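Local coordinates for protein CocE/NonD family hydrolase (PDB 3III) that probably hydrolyses ester or amide bonds, as an alpha/beta-hydrolase related to the cocaine esterase and X-Pro dipeptidyl-peptidase family, at residues P331-Y335 / F346-F352; L262-A266 / S278-F282; A172-W176 / M189-L195; G407-L411 / S470-P474. All blocks are in the same frame, centred on the assembly; numbering follows the deposited sequence.

Contact 1: residues P331-Y335 / F346-F352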
loop_
_atom_site.group_PDB
_atom_site.type_symbol
_atom_site.label_atom_id
_atom_site.label_comp_id
_atom_site.label_asym_id
_atom_site.label_seq_id
_atom_site.Cartn_x
_atom_site.Cartn_y
_atom_site.Cartn_z
ATOM N N PRO A 331 12.957 -16.176 -7.169
ATOM C CA PRO A 331 12.029 -15.897 -8.249
ATOM C C PRO A 331 11.577 -14.431 -8.217
ATOM O O PRO A 331 11.407 -13.856 -7.125
ATOM C CB PRO A 331 10.843 -16.825 -7.961
ATOM C CG PRO A 331 11.329 -17.874 -7.083
ATOM C CD PRO A 331 12.476 -17.246 -6.266
ATOM N N HIS A 332 11.369 -13.807 -9.380
ATOM C CA HIS A 332 11.040 -12.359 -9.353
ATOM C C HIS A 332 9.713 -12.030 -8.688
ATOM O O HIS A 332 9.505 -10.928 -8.235
ATOM C CB HIS A 332 11.162 -11.765 -10.754
ATOM C CG HIS A 332 12.581 -11.714 -11.199
ATOM N ND1 HIS A 332 13.489 -10.852 -10.622
ATOM C CD2 HIS A 332 13.282 -12.489 -12.059
ATOM C CE1 HIS A 332 14.697 -11.115 -11.100
ATOM N NE2 HIS A 332 14.594 -12.100 -11.983
ATOM N N VAL A 333 8.798 -12.981 -8.642
ATOM C CA VAL A 333 7.539 -12.763 -7.924
ATOM C C VAL A 333 7.219 -13.974 -7.035
ATOM O O VAL A 333 7.219 -15.122 -7.519
ATOM C CB VAL A 333 6.323 -12.555 -8.896
ATOM C CG1 VAL A 333 5.039 -12.263 -8.061
ATOM C CG2 VAL A 333 6.575 -11.428 -9.899
ATOM N N ILE A 334 6.932 -13.720 -5.777
ATOM C CA ILE A 334 6.451 -14.741 -4.891
ATOM C C ILE A 334 5.093 -14.183 -4.410
ATOM O O ILE A 334 5.018 -13.046 -3.935
ATOM C CB ILE A 334 7.420 -14.927 -3.769
ATOM C CG1 ILE A 334 8.752 -15.605 -4.235
ATOM C CG2 ILE A 334 6.755 -15.684 -2.595
ATOM C CD1 ILE A 334 9.804 -15.730 -3.112
ATOM N N TYR A 335 4.042 -14.994 -4.512
ATOM C CA TYR A 335 2.705 -14.530 -4.153
ATOM C C TYR A 335 1.873 -15.566 -3.452
ATOM O O TYR A 335 1.974 -16.760 -3.753
ATOM C CB TYR A 335 1.960 -14.037 -5.422
ATOM C CG TYR A 335 1.765 -15.093 -6.467
ATOM C CD1 TYR A 335 0.577 -15.814 -6.560
ATOM C CD2 TYR A 335 2.780 -15.404 -7.356
ATOM C CE1 TYR A 335 0.397 -16.793 -7.481
ATOM C CE2 TYR A 335 2.612 -16.426 -8.288
ATOM C CZ TYR A 335 1.397 -17.096 -8.370
ATOM O OH TYR A 335 1.232 -18.119 -9.294
ATOM N N PHE A 346 1.800 -20.284 -1.134
ATOM C CA PHE A 346 2.656 -19.375 -1.824
ATOM C C PHE A 346 3.223 -20.040 -3.086
ATOM O O PHE A 346 3.647 -21.184 -3.052
ATOM C CB PHE A 346 3.762 -18.901 -0.892
ATOM C CG PHE A 346 3.302 -17.886 0.093
ATOM C CD1 PHE A 346 3.494 -16.555 -0.153
ATOM C CD2 PHE A 346 2.642 -18.261 1.264
ATOM C CE1 PHE A 346 3.088 -15.587 0.739
ATOM C CE2 PHE A 346 2.180 -17.287 2.155
ATOM C CZ PHE A 346 2.411 -15.925 1.890
ATOM N N LYS A 347 3.189 -19.306 -4.177
ATOM C CA LYS A 347 3.659 -19.739 -5.472
ATOM C C LYS A 347 4.658 -18.693 -6.013
ATOM O O LYS A 347 4.857 -17.657 -5.389
ATOM C CB LYS A 347 2.477 -19.958 -6.433
ATOM C CG LYS A 347 1.546 -21.089 -5.954
ATOM C CD LYS A 347 0.499 -21.439 -7.029
ATOM C CE LYS A 347 -0.248 -22.765 -6.728
ATOM N NZ LYS A 347 -1.277 -23.076 -7.821
ATOM N N SER A 348 5.297 -18.981 -7.161
ATOM C CA SER A 348 6.252 -18.024 -7.737
ATOM C C SER A 348 6.065 -17.882 -9.233
ATOM O O SER A 348 5.446 -18.749 -9.873
ATOM C CB SER A 348 7.664 -18.475 -7.451
ATOM O OG SER A 348 7.872 -19.746 -7.985
ATOM N N ALA A 349 6.497 -16.743 -9.766
ATOM C CA ALA A 349 6.462 -16.463 -11.206
ATOM C C ALA A 349 7.629 -15.564 -11.606
ATOM O O ALA A 349 8.291 -14.989 -10.743
ATOM C CB ALA A 349 5.132 -15.803 -11.581
ATOM N N SER A 350 7.832 -15.386 -12.913
ATOM C CA SER A 350 8.957 -14.640 -13.444
ATOM C C SER A 350 8.597 -13.153 -13.630
ATOM O O SER A 350 9.482 -12.290 -13.808
ATOM C CB SER A 350 9.368 -15.300 -14.783
ATOM O OG SER A 350 8.308 -15.118 -15.706
ATOM N N ALA A 351 7.307 -12.835 -13.520
ATOM C CA ALA A 351 6.817 -11.495 -13.823
ATOM C C ALA A 351 5.464 -11.220 -13.145
ATOM O O ALA A 351 4.725 -12.149 -12.853
ATOM C CB ALA A 351 6.652 -11.280 -15.358
ATOM N N PHE A 352 5.179 -9.942 -12.938
ATOM C CA PHE A 352 3.817 -9.483 -12.677
ATOM C C PHE A 352 3.492 -8.344 -13.608
ATOM O O PHE A 352 4.278 -7.433 -13.704
ATOM C CB PHE A 352 3.610 -9.059 -11.224
ATOM C CG PHE A 352 2.197 -8.669 -10.943
ATOM C CD1 PHE A 352 1.291 -9.602 -10.522
ATOM C CD2 PHE A 352 1.765 -7.403 -11.185
ATOM C CE1 PHE A 352 -0.011 -9.267 -10.299
ATOM C CE2 PHE A 352 0.433 -7.071 -11.003
ATOM C CZ PHE A 352 -0.442 -8.024 -10.548
HETATM O O HOH W 1 2.881 -18.825 -10.891
#
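Val-333 and Ala-349 exchange two backbone hydrogen bonds, from Val-333 N to Ala-349 O (3.0 Å) and from Ala-349 N to Val-333 O (2.9 Å). Two positions along, Tyr-335 and Lys-347 pair in the same way, N to O in both directions. Ile-334 and Ser-348 form the non-hydrogen-bonded pair between them, where Ser-348 CA lies 3.1 Å from Val-333 O in a CA-H...O contact. The segments thus belong to an antiparallel beta hairpin, strands 333-338 and 343-349, whose second strand ends the large mixed sheet; the first pairs on its other side with strand 290-295. A CH-pi contact joins Tyr-335 to Lys-347: CB of the lysine stands over the ring, 4.1 Å from its centroid and 29° off the normal. With chi1 at 61°, the Tyr-335 ring swings back across the neighbouring strand, and its OH bonds to Asn-560. The lysine chain runs on, extended, to a salt bridge with Glu-404. Apolar contacts lie on both faces of the hairpin. Val-333 CG2 meets Phe-352 CB at 4.0 Å on the Tyr-335 side, while on the Ile-334 side CG2 of that residue approaches Phe-346 CD1 (4.2 Å), the two side chains crossing at about a right angle.

Contact 2: residues L262-A266 / S278-F282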
loop_
_atom_site.group_PDB
_atom_site.type_symbol
_atom_site.label_atom_id
_atom_site.label_comp_id
_atom_site.label_asym_id
_atom_site.label_seq_id
_atom_site.Cartn_x
_atom_site.Cartn_y
_atom_site.Cartn_z
ATOM N N LEU A 262 15.717 -3.498 -6.183
ATOM C CA LEU A 262 14.393 -3.313 -5.593
ATOM C C LEU A 262 13.756 -4.616 -5.101
ATOM O O LEU A 262 13.686 -5.583 -5.829
ATOM C CB LEU A 262 13.480 -2.685 -6.690
ATOM C CG LEU A 262 11.981 -2.682 -6.444
ATOM C CD1 LEU A 262 11.689 -1.792 -5.214
ATOM C CD2 LEU A 262 11.216 -2.099 -7.641
ATOM N N LEU A 263 13.359 -4.619 -3.833
ATOM C CA LEU A 263 12.524 -5.624 -3.214
ATOM C C LEU A 263 11.224 -4.942 -2.751
ATOM O O LEU A 263 11.220 -4.182 -1.803
ATOM C CB LEU A 263 13.281 -6.310 -2.052
ATOM C CG LEU A 263 12.450 -7.286 -1.218
ATOM C CD1 LEU A 263 11.892 -8.486 -2.030
ATOM C CD2 LEU A 263 13.229 -7.840 0.012
ATOM N N THR A 264 10.118 -5.202 -3.456
ATOM C CA THR A 264 8.828 -4.659 -3.141
ATOM C C THR A 264 7.996 -5.631 -2.376
ATOM O O THR A 264 7.969 -6.840 -2.720
ATOM C CB THR A 264 8.074 -4.341 -4.447
ATOM O OG1 THR A 264 8.896 -3.462 -5.232
ATOM C CG2 THR A 264 6.682 -3.691 -4.155
ATOM N N CYS A 265 7.289 -5.164 -1.351
ATOM C CA CYS A 265 6.184 -5.980 -0.829
ATOM C C CYS A 265 4.888 -5.271 -1.182
ATOM O O CYS A 265 4.759 -4.051 -0.970
ATOM C CB CYS A 265 6.290 -6.211 0.677
ATOM S SG CYS A 265 4.825 -7.009 1.314
ATOM N N ALA A 266 3.959 -6.038 -1.750
ATOM C CA ALA A 266 2.536 -5.698 -1.915
ATOM C C ALA A 266 1.679 -6.681 -1.122
ATOM O O ALA A 266 2.108 -7.814 -0.857
ATOM C CB ALA A 266 2.112 -5.755 -3.397
ATOM N N SER A 278 1.880 -0.319 -4.713
ATOM C CA SER A 278 2.916 -1.293 -4.472
ATOM C C SER A 278 3.177 -2.037 -5.775
ATOM O O SER A 278 4.345 -2.200 -6.214
ATOM C CB SER A 278 2.564 -2.237 -3.285
ATOM O OG SER A 278 2.422 -1.522 -2.061
ATOM N N PHE A 279 2.103 -2.461 -6.434
ATOM C CA PHE A 279 2.229 -3.171 -7.714
ATOM C C PHE A 279 2.711 -2.232 -8.804
ATOM O O PHE A 279 3.556 -2.639 -9.649
ATOM C CB PHE A 279 0.878 -3.786 -8.130
ATOM C CG PHE A 279 0.542 -5.050 -7.383
ATOM C CD1 PHE A 279 1.129 -6.251 -7.740
ATOM C CD2 PHE A 279 -0.299 -5.019 -6.291
ATOM C CE1 PHE A 279 0.838 -7.414 -7.075
ATOM C CE2 PHE A 279 -0.576 -6.190 -5.572
ATOM C CZ PHE A 279 0.028 -7.385 -5.957
ATOM N N GLU A 280 2.167 -0.984 -8.842
ATOM C CA GLU A 280 2.638 -0.027 -9.838
ATOM C C GLU A 280 4.143 0.213 -9.757
ATOM O O GLU A 280 4.833 0.318 -10.815
ATOM C CB GLU A 280 1.913 1.319 -9.827
ATOM C CG GLU A 280 0.466 1.311 -10.372
ATOM C CD GLU A 280 0.294 0.565 -11.692
ATOM O OE1 GLU A 280 1.086 0.851 -12.603
ATOM O OE2 GLU A 280 -0.629 -0.289 -11.805
ATOM N N GLY A 281 4.652 0.289 -8.519
ATOM C CA GLY A 281 6.085 0.553 -8.304
ATOM C C GLY A 281 6.898 -0.563 -8.878
ATOM O O GLY A 281 7.882 -0.352 -9.600
ATOM N N PHE A 282 6.505 -1.786 -8.538
ATOM C CA PHE A 282 7.238 -2.952 -9.051
ATOM C C PHE A 282 7.186 -3.014 -10.571
ATOM O O PHE A 282 8.201 -3.277 -11.224
ATOM C CB PHE A 282 6.726 -4.233 -8.452
ATOM C CG PHE A 282 7.363 -5.461 -9.040
ATOM C CD1 PHE A 282 8.671 -5.807 -8.731
ATOM C CD2 PHE A 282 6.691 -6.203 -9.992
ATOM C CE1 PHE A 282 9.294 -6.959 -9.314
ATOM C CE2 PHE A 282 7.272 -7.316 -10.574
ATOM C CZ PHE A 282 8.575 -7.711 -10.249
#
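The ring of Phe-279 receives Ala-266 CB over one face, the methyl carbon lying 3.5 Å above the plane and offset toward the rim. This is a CH-pi contact, with CB 3.8 Å from the ring centroid and 23° off the normal. The CB of Phe-279 leaves the helix pointing away from the strand; chi1 of -78°, with CG beside the backbone N, brings the end of the ring back to Ala-266. The same ring also meets those of Phe-352 and Trp-268. Phe-282 is used differently: Thr-264 OG1 lies at its edge, near the ring plane, and 4.0 Å from Phe-282 CB, while Lys-290 makes a cation-pi contact with the ring.

Between the two rings the packing is carried by small groups. Ala-266 CB touches Ser-278 CB at 3.5 Å, and Thr-264 turns CG2 toward the helix, where it reaches Ser-278 O at 3.5 Å. Farther back, Leu-262 CD2 approaches Gly-281 O (4.2 Å). Strand 262-267, helix 275-284 and strand 290-295 form a beta-alpha-beta unit of the alpha/beta-hydrolase fold, and the helix segment runs back along the strand segment with their axes 8.0 Å apart at 155°.

No hydrogen bond crosses this buried interface. Ser-278 OG bonds to His-274 O, just ahead of the helix, and weakly to Gly-194 N, whereas Thr-264 OG1 is buried with no partner in the model, so that helix and strand meet here through van der Waals and CH-pi packing, without polar pairing.

Contact 3: residues A172-W176 / M189-L195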
loop_
_atom_site.group_PDB
_atom_site.type_symbol
_atom_site.label_atom_id
_atom_site.label_comp_id
_atom_site.label_asym_id
_atom_site.label_seq_id
_atom_site.Cartn_x
_atom_site.Cartn_y
_atom_site.Cartn_z
ATOM N N ALA A 172 7.733 3.562 3.200
ATOM C CA ALA A 172 7.817 2.982 1.856
ATOM C C ALA A 172 7.548 4.014 0.771
ATOM O O ALA A 172 8.278 4.070 -0.249
ATOM C CB ALA A 172 6.852 1.775 1.710
ATOM N N VAL A 173 6.512 4.844 0.958
ATOM C CA VAL A 173 6.170 5.861 -0.061
ATOM C C VAL A 173 7.369 6.806 -0.286
ATOM O O VAL A 173 7.725 7.130 -1.431
ATOM C CB VAL A 173 4.936 6.715 0.346
ATOM C CG1 VAL A 173 4.604 7.804 -0.752
ATOM C CG2 VAL A 173 3.723 5.844 0.670
ATOM N N THR A 174 8.027 7.209 0.798
ATOM C CA THR A 174 9.196 8.092 0.685
ATOM C C THR A 174 10.362 7.437 -0.074
ATOM O O THR A 174 11.204 8.135 -0.615
ATOM C CB THR A 174 9.684 8.584 2.042
ATOM O OG1 THR A 174 9.921 7.475 2.936
ATOM C CG2 THR A 174 8.681 9.527 2.699
ATOM N N GLN A 175 10.409 6.108 -0.078
ATOM C CA GLN A 175 11.440 5.381 -0.880
ATOM C C GLN A 175 11.121 5.441 -2.350
ATOM O O GLN A 175 12.003 5.692 -3.137
ATOM C CB GLN A 175 11.537 3.944 -0.465
ATOM C CG GLN A 175 11.948 3.749 0.999
ATOM C CD GLN A 175 12.097 2.258 1.292
ATOM O OE1 GLN A 175 12.911 1.590 0.649
ATOM N NE2 GLN A 175 11.320 1.739 2.271
ATOM N N TRP A 176 9.860 5.231 -2.745
ATOM C CA TRP A 176 9.548 5.388 -4.162
ATOM C C TRP A 176 9.952 6.790 -4.596
ATOM O O TRP A 176 10.550 6.989 -5.654
ATOM C CB TRP A 176 8.048 5.194 -4.431
ATOM C CG TRP A 176 7.488 3.804 -4.182
ATOM C CD1 TRP A 176 6.440 3.500 -3.342
ATOM C CD2 TRP A 176 7.867 2.562 -4.819
ATOM N NE1 TRP A 176 6.192 2.151 -3.376
ATOM C CE2 TRP A 176 7.008 1.561 -4.314
ATOM C CE3 TRP A 176 8.822 2.204 -5.805
ATOM C CZ2 TRP A 176 7.110 0.215 -4.694
ATOM C CZ3 TRP A 176 8.882 0.863 -6.211
ATOM C CH2 TRP A 176 8.036 -0.114 -5.654
HETATM N N MSE A 189 16.643 -0.876 -2.201
HETATM C CA MSE A 189 15.456 -0.330 -1.557
HETATM C C MSE A 189 14.439 -1.419 -1.291
HETATM O O MSE A 189 14.278 -2.359 -2.107
HETATM C CB MSE A 189 14.809 0.760 -2.432
HETATM C CG MSE A 189 14.438 0.259 -3.792
HETATM SE SE MSE A 189 13.863 1.702 -5.039
HETATM C CE MSE A 189 12.228 2.284 -3.974
ATOM N N ILE A 190 13.753 -1.287 -0.153
ATOM C CA ILE A 190 12.721 -2.222 0.280
ATOM C C ILE A 190 11.459 -1.390 0.648
ATOM O O ILE A 190 11.209 -1.087 1.841
ATOM C CB ILE A 190 13.170 -3.081 1.461
ATOM C CG1 ILE A 190 14.512 -3.783 1.167
ATOM C CG2 ILE A 190 12.097 -4.145 1.817
ATOM C CD1 ILE A 190 15.036 -4.566 2.367
ATOM N N PRO A 191 10.706 -0.948 -0.383
ATOM C CA PRO A 191 9.441 -0.277 -0.102
ATOM C C PRO A 191 8.414 -1.344 0.282
ATOM O O PRO A 191 7.837 -2.031 -0.587
ATOM C CB PRO A 191 9.095 0.381 -1.429
ATOM C CG PRO A 191 9.790 -0.485 -2.459
ATOM C CD PRO A 191 11.067 -0.857 -1.823
ATOM N N TRP A 192 8.236 -1.538 1.582
ATOM C CA TRP A 192 7.412 -2.594 2.083
ATOM C C TRP A 192 5.991 -2.051 2.296
ATOM O O TRP A 192 5.639 -1.607 3.389
ATOM C CB TRP A 192 7.999 -3.175 3.386
ATOM C CG TRP A 192 7.423 -4.523 3.693
ATOM C CD1 TRP A 192 6.202 -4.794 4.239
ATOM C CD2 TRP A 192 8.045 -5.808 3.479
ATOM N NE1 TRP A 192 6.051 -6.149 4.415
ATOM C CE2 TRP A 192 7.141 -6.795 3.934
ATOM C CE3 TRP A 192 9.259 -6.210 2.954
ATOM C CZ2 TRP A 192 7.410 -8.173 3.856
ATOM C CZ3 TRP A 192 9.538 -7.561 2.866
ATOM C CH2 TRP A 192 8.608 -8.545 3.296
ATOM N N GLU A 193 5.180 -2.138 1.237
ATOM C CA GLU A 193 3.800 -1.583 1.208
ATOM C C GLU A 193 3.810 -0.045 1.202
ATOM O O GLU A 193 3.761 0.614 2.257
ATOM C CB GLU A 193 2.895 -2.110 2.320
ATOM C CG GLU A 193 2.664 -3.645 2.204
ATOM C CD GLU A 193 1.324 -4.055 2.706
ATOM O OE1 GLU A 193 1.284 -4.798 3.721
ATOM O OE2 GLU A 193 0.339 -3.621 2.074
ATOM N N GLY A 194 3.883 0.509 -0.006
ATOM C CA GLY A 194 3.704 1.947 -0.167
ATOM C C GLY A 194 3.081 2.389 -1.476
ATOM O O GLY A 194 3.521 1.998 -2.551
ATOM N N LEU A 195 2.093 3.280 -1.355
ATOM C CA LEU A 195 1.504 3.942 -2.492
ATOM C C LEU A 195 2.510 4.894 -3.144
ATOM O O LEU A 195 3.566 5.183 -2.601
ATOM C CB LEU A 195 0.242 4.722 -2.069
ATOM C CG LEU A 195 0.389 5.874 -1.056
ATOM C CD1 LEU A 195 0.698 7.171 -1.706
ATOM C CD2 LEU A 195 -0.927 5.966 -0.210
#
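Gln-175 reaches from the helix to the strand backbone at Ile-190. Its CB lies 3.9 Å from CE of Met-189, which is present as selenomethionine; the chain then runs extended beyond CG, carrying CD to within 3.5 Å of Ile-190 O. At the tip the amide splits its roles. NE2 donates to Ile-190 O at 2.9 Å, approaching from above the carbonyl plane, and also bonds to Leu-171 O in its own helix. OE1 accepts a weak bond from Ile-190 N (3.1 Å) and a further one from Thr-165 OG1.

Trp-176 makes the second polar link, NE1 to Gly-194 O at 2.8 Å, again from above the carbonyl plane and bent, with an N-H...O angle of 130°. Pro-191 lies over one face of the indole, its CG 3.8 Å from the centroid of the six-membered ring. Ala-172 CB fits against the chain at Glu-193 O (3.3 Å), and Val-173 CG2 packs on Leu-195 CG (3.8 Å).

Helix 170-179 follows strand 162-168 and leads to strand 186-192 in a beta-alpha-beta unit; in alpha/beta-hydrolases a tight turn between such a strand and helix typically carries the nucleophile.

In this buried setting NE2 faces two carbonyl oxygens, whereas OE1 faces an N-H and a hydroxyl, which fixes the flip of the Gln-175 amide. The amide thus adds to the backbone pairing of Ile-190 with Thr-165, though only weakly on the N-H side. Leu-195 O, by contrast, is buried against Val-173 and Trp-176 without a partner in the model.

Contact 4: residues G407-L411 / S470-P474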
loop_
_atom_site.group_PDB
_atom_site.type_symbol
_atom_site.label_atom_id
_atom_site.label_comp_id
_atom_site.label_asym_id
_atom_site.label_seq_id
_atom_site.Cartn_x
_atom_site.Cartn_y
_atom_site.Cartn_z
ATOM N N GLY A 407 -4.276 -11.320 -9.959
ATOM C CA GLY A 407 -4.063 -10.128 -10.712
ATOM C C GLY A 407 -5.211 -9.131 -10.642
ATOM O O GLY A 407 -6.014 -9.128 -9.664
ATOM N N ASN A 408 -5.246 -8.228 -11.625
ATOM C CA ASN A 408 -6.305 -7.223 -11.741
ATOM C C ASN A 408 -7.560 -7.853 -12.306
ATOM O O ASN A 408 -7.480 -8.851 -12.989
ATOM C CB ASN A 408 -5.851 -6.064 -12.639
ATOM C CG ASN A 408 -4.908 -5.066 -11.915
ATOM O OD1 ASN A 408 -5.376 -4.099 -11.282
ATOM N ND2 ASN A 408 -3.597 -5.249 -12.079
HETATM N N MSE A 409 -8.721 -7.274 -11.993
HETATM C CA MSE A 409 -9.968 -7.599 -12.693
HETATM C C MSE A 409 -10.601 -6.307 -13.095
HETATM O O MSE A 409 -10.401 -5.272 -12.442
HETATM C CB MSE A 409 -10.923 -8.353 -11.782
HETATM C CG MSE A 409 -10.277 -9.485 -10.997
HETATM SE SE MSE A 409 -11.698 -10.703 -10.264
HETATM C CE MSE A 409 -10.643 -11.461 -8.696
ATOM N N ASN A 410 -11.399 -6.391 -14.146
ATOM C CA ASN A 410 -12.002 -5.235 -14.791
ATOM C C ASN A 410 -13.485 -5.517 -14.863
ATOM O O ASN A 410 -13.921 -6.512 -15.500
ATOM C CB ASN A 410 -11.392 -5.015 -16.209
ATOM C CG ASN A 410 -11.938 -3.777 -16.893
ATOM O OD1 ASN A 410 -12.811 -3.093 -16.358
ATOM N ND2 ASN A 410 -11.405 -3.456 -18.081
ATOM N N LEU A 411 -14.255 -4.646 -14.231
ATOM C CA LEU A 411 -15.704 -4.748 -14.309
ATOM C C LEU A 411 -16.262 -3.697 -15.266
ATOM O O LEU A 411 -16.250 -2.498 -14.946
ATOM C CB LEU A 411 -16.318 -4.614 -12.912
ATOM C CG LEU A 411 -17.843 -4.658 -12.911
ATOM C CD1 LEU A 411 -18.329 -5.991 -13.517
ATOM C CD2 LEU A 411 -18.389 -4.443 -11.453
ATOM N N SER A 470 -5.424 -1.417 -19.866
ATOM C CA SER A 470 -5.245 -2.772 -20.384
ATOM C C SER A 470 -6.576 -3.459 -20.225
ATOM O O SER A 470 -7.493 -2.911 -19.604
ATOM C CB SER A 470 -4.174 -3.522 -19.592
ATOM O OG SER A 470 -4.731 -3.860 -18.355
ATOM N N ILE A 471 -6.686 -4.673 -20.749
ATOM C CA ILE A 471 -7.942 -5.389 -20.651
ATOM C C ILE A 471 -8.322 -5.719 -19.204
ATOM O O ILE A 471 -9.506 -5.773 -18.872
ATOM C CB ILE A 471 -7.961 -6.675 -21.499
ATOM C CG1 ILE A 471 -9.366 -7.274 -21.504
ATOM C CG2 ILE A 471 -6.961 -7.717 -21.039
ATOM C CD1 ILE A 471 -9.738 -7.968 -22.844
ATOM N N ALA A 472 -7.330 -5.930 -18.337
ATOM C CA ALA A 472 -7.628 -6.237 -16.930
ATOM C C ALA A 472 -7.615 -5.040 -15.974
ATOM O O ALA A 472 -8.128 -5.106 -14.834
ATOM C CB ALA A 472 -6.681 -7.310 -16.427
ATOM N N GLN A 473 -6.942 -3.987 -16.383
ATOM C CA GLN A 473 -6.764 -2.823 -15.538
ATOM C C GLN A 473 -7.085 -1.573 -16.287
ATOM O O GLN A 473 -6.243 -1.067 -17.046
ATOM C CB GLN A 473 -5.323 -2.723 -15.006
ATOM C CG GLN A 473 -5.169 -1.618 -13.939
ATOM C CD GLN A 473 -3.714 -1.310 -13.583
ATOM O OE1 GLN A 473 -2.789 -1.965 -14.049
ATOM N NE2 GLN A 473 -3.520 -0.306 -12.750
ATOM N N PRO A 474 -8.299 -1.040 -16.059
ATOM C CA PRO A 474 -8.607 0.259 -16.642
ATOM C C PRO A 474 -7.786 1.363 -15.940
ATOM O O PRO A 474 -7.445 1.226 -14.761
ATOM C CB PRO A 474 -10.118 0.404 -16.429
ATOM C CG PRO A 474 -10.456 -0.493 -15.326
ATOM C CD PRO A 474 -9.412 -1.578 -15.270
#
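Asn-410 ND2 donates to Ile-471 O in the one hydrogen bond between these segments, 3.1 Å long with an N-H...O angle of 159°. The acceptor lies in the asparagine amide plane, whereas the donor sits above the plane of the Ile-471 carbonyl. CG of Asn-410 is anti to the backbone N (chi1 -177°), which carries the amide out from the strand to the loop; ND2 has a second acceptor in Glu-493 OE1. Van der Waals contacts surround this bond. Asn-410 OD1 rests against Pro-474 CG at 3.7 Å, and Ala-472 O is approached by Asn-408 CB (3.3 Å) and Asn-410 CB (3.5 Å). The amides of Asn-408 and Gln-473 lie nearly parallel, 6° apart, with Asn-408 OD1 3.6 Å from Gln-473 CG. Within the loop, an ST motif closes the turn: Ser-470 OG accepts from Gln-473 N at 3.0 Å. The loop, which connects strands 447-458 and 490-503, packs against strand 408-417 of the C-terminal beta domain; that strand pairs with strands 490-503 and 553-559. Ala-472 also touches Tyr-359 of strand 358-365, and Gln-473 NE2 bonds to Glu-495 of strand 490-503 and to Glu-280 of helix 275-284.

In the fold
From the N terminus the contacts close in the order 3, 2, 1 and 4, each before the next opens, so none nests within or crosses another. Contact 3 folds a helix back on the strand that follows it, and contact 2 does the same for a strand and its following helix. Their strands are neighbours in the mixed sheet, with Leu-263 N 3.0 Å from Met-189 O. Contact 1 closes a short hairpin that ends this sheet, and its Phe-352 and Val-333 pack on Phe-282 of contact 2. Contact 4 closes the longest loop, 58 residues, within the C-terminal beta domain; Gly-407 touches Phe-352, and Gln-473 meets Glu-280, tying that domain to the hydrolase core.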